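Local coordinates for protein TP_0956 (PDB 3U64), which probably serves as the tetratricopeptide-repeat T-component of a lipoprotein-based TRAP transporter in the syphilis spirochaete, mediating protein-protein interactions, at residues 242-246 and 262-266. Sequence-based numbering, arbitrary orientation.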
loop_
_atom_site.group_PDB
_atom_site.type_symbol
_atom_site.label_atom_id
_atom_site.label_comp_id
_atom_site.label_asym_id
_atom_site.label_seq_id
_atom_site.Cartn_x
_atom_site.Cartn_y
_atom_site.Cartn_z
ATOM N N HIS A 242 -18.269 -26.353 0.900
ATOM C CA HIS A 242 -17.520 -27.511 1.422
ATOM C C HIS A 242 -16.846 -27.170 2.753
ATOM O O HIS A 242 -16.912 -27.948 3.712
ATOM C CB HIS A 242 -16.470 -28.039 0.416
ATOM C CG HIS A 242 -17.053 -28.492 -0.890
ATOM N ND1 HIS A 242 -17.869 -29.602 -1.000
ATOM C CD2 HIS A 242 -16.954 -27.976 -2.141
ATOM C CE1 HIS A 242 -18.243 -29.749 -2.260
ATOM N NE2 HIS A 242 -17.707 -28.773 -2.972
ATOM N N ILE A 243 -16.203 -26.005 2.808
ATOM C CA ILE A 243 -15.521 -25.550 4.021
ATOM C C ILE A 243 -16.511 -25.333 5.171
ATOM O O ILE A 243 -16.268 -25.738 6.307
ATOM C CB ILE A 243 -14.733 -24.258 3.760
ATOM C CG1 ILE A 243 -13.572 -24.569 2.805
ATOM C CG2 ILE A 243 -14.261 -23.629 5.104
ATOM C CD1 ILE A 243 -12.833 -23.358 2.306
ATOM N N THR A 244 -17.643 -24.709 4.866
ATOM C CA THR A 244 -18.686 -24.540 5.866
ATOM C C THR A 244 -19.138 -25.890 6.444
ATOM O O THR A 244 -19.262 -26.043 7.663
ATOM C CB THR A 244 -19.869 -23.757 5.294
ATOM O OG1 THR A 244 -19.451 -22.406 5.019
ATOM C CG2 THR A 244 -21.055 -23.769 6.280
ATOM N N TYR A 245 -19.352 -26.875 5.575
ATOM C CA TYR A 245 -19.720 -28.213 6.034
ATOM C C TYR A 245 -18.682 -28.774 7.007
ATOM O O TYR A 245 -19.024 -29.263 8.088
ATOM C CB TYR A 245 -19.895 -29.164 4.853
ATOM C CG TYR A 245 -20.438 -30.514 5.254
ATOM C CD1 TYR A 245 -21.770 -30.661 5.628
ATOM C CD2 TYR A 245 -19.621 -31.645 5.268
ATOM C CE1 TYR A 245 -22.280 -31.897 6.009
ATOM C CE2 TYR A 245 -20.120 -32.889 5.647
ATOM C CZ TYR A 245 -21.455 -33.006 6.016
ATOM O OH TYR A 245 -21.977 -34.223 6.393
ATOM N N ALA A 246 -17.412 -28.667 6.635
ATOM C CA ALA A 246 -16.322 -29.213 7.451
ATOM C C ALA A 246 -16.172 -28.483 8.786
ATOM O O ALA A 246 -16.075 -29.096 9.844
ATOM C CB ALA A 246 -15.001 -29.165 6.675
ATOM N N ALA A 262 -14.827 -33.291 2.754
ATOM C CA ALA A 262 -15.371 -31.996 2.370
ATOM C C ALA A 262 -14.250 -31.071 1.913
ATOM O O ALA A 262 -14.360 -30.402 0.872
ATOM C CB ALA A 262 -16.159 -31.380 3.517
ATOM N N LEU A 263 -13.164 -31.050 2.680
ATOM C CA LEU A 263 -12.016 -30.203 2.344
ATOM C C LEU A 263 -11.282 -30.697 1.101
ATOM O O LEU A 263 -10.713 -29.902 0.344
ATOM C CB LEU A 263 -11.048 -30.094 3.519
ATOM C CG LEU A 263 -11.645 -29.478 4.788
ATOM C CD1 LEU A 263 -10.619 -29.450 5.928
ATOM C CD2 LEU A 263 -12.178 -28.082 4.501
ATOM N N ASP A 264 -11.292 -32.005 0.885
ATOM C CA ASP A 264 -10.720 -32.536 -0.351
ATOM C C ASP A 264 -11.541 -32.049 -1.540
ATOM O O ASP A 264 -11.000 -31.729 -2.596
ATOM C CB ASP A 264 -10.668 -34.059 -0.331
ATOM C CG ASP A 264 -9.486 -34.591 0.464
ATOM O OD1 ASP A 264 -8.558 -33.807 0.756
ATOM O OD2 ASP A 264 -9.486 -35.796 0.793
ATOM N N ARG A 265 -12.853 -31.987 -1.363
ATOM C CA ARG A 265 -13.707 -31.418 -2.393
ATOM C C ARG A 265 -13.433 -29.921 -2.614
ATOM O O ARG A 265 -13.331 -29.489 -3.752
ATOM C CB ARG A 265 -15.178 -31.707 -2.101
ATOM C CG ARG A 265 -15.520 -33.170 -2.333
ATOM C CD ARG A 265 -17.003 -33.432 -2.261
ATOM N NE ARG A 265 -17.477 -33.447 -0.883
ATOM C CZ ARG A 265 -17.984 -34.514 -0.271
ATOM N NH1 ARG A 265 -18.098 -35.670 -0.921
ATOM N NH2 ARG A 265 -18.383 -34.418 0.993
ATOM N N ALA A 266 -13.277 -29.150 -1.536
ATOM C CA ALA A 266 -12.911 -27.728 -1.662
ATOM C C ALA A 266 -11.616 -27.560 -2.442
ATOM O O ALA A 266 -11.502 -26.664 -3.264
ATOM C CB ALA A 266 -12.780 -27.061 -0.287
#
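Ala262 sits against His242, Tyr245 and Ala246 where two consecutive helices, 240-250 and 256-268, form an antiparallel helical hairpin of the kind from which tetratricopeptide-repeat folds are built. The axes of 242-246 and 262-266 approach to 8.2 Å at 162°, and a methyl group is all that Ala262 needs to place between them: its CB meets the edge of the Tyr245 ring at CD2 (3.9 Å) and the methyl of Ala246. Tyr245 reaches it with CG anti to the backbone N (chi1 -173°), while its ring also meets that of Phe227. The carbonyl O of Ala262, already accepting the helical hydrogen bond from Ala266 N, lies 3.2 Å from His242 CB.

Leucine suits the next position because its length carries the end of the side chain across from a CB that points along the interface. The single methyl CD2 of Leu263 thus fits between Ala246 CB, at 3.7 Å, and Ile243 CG1, and the Leu263 and Ile243 side chains cross at about a right angle; both also touch helix 278-293, which packs against the hairpin. Asp264, turned away, forms a salt bridge with Lys292 of that helix.

Arg265, at the exposed margin, contributes mainly its aliphatic part: its CB makes a CH-pi contact over one face of the His242 ring, 3.7 Å from the centroid. The guanidinium plane is inclined 34° to the imidazole, with ND1 of His242 at its edge. No hydrogen bond links the two segments. Ala266 is small enough for its CB to touch both His242 CB and Ile243 CG1, at 3.9 and 4.0 Å.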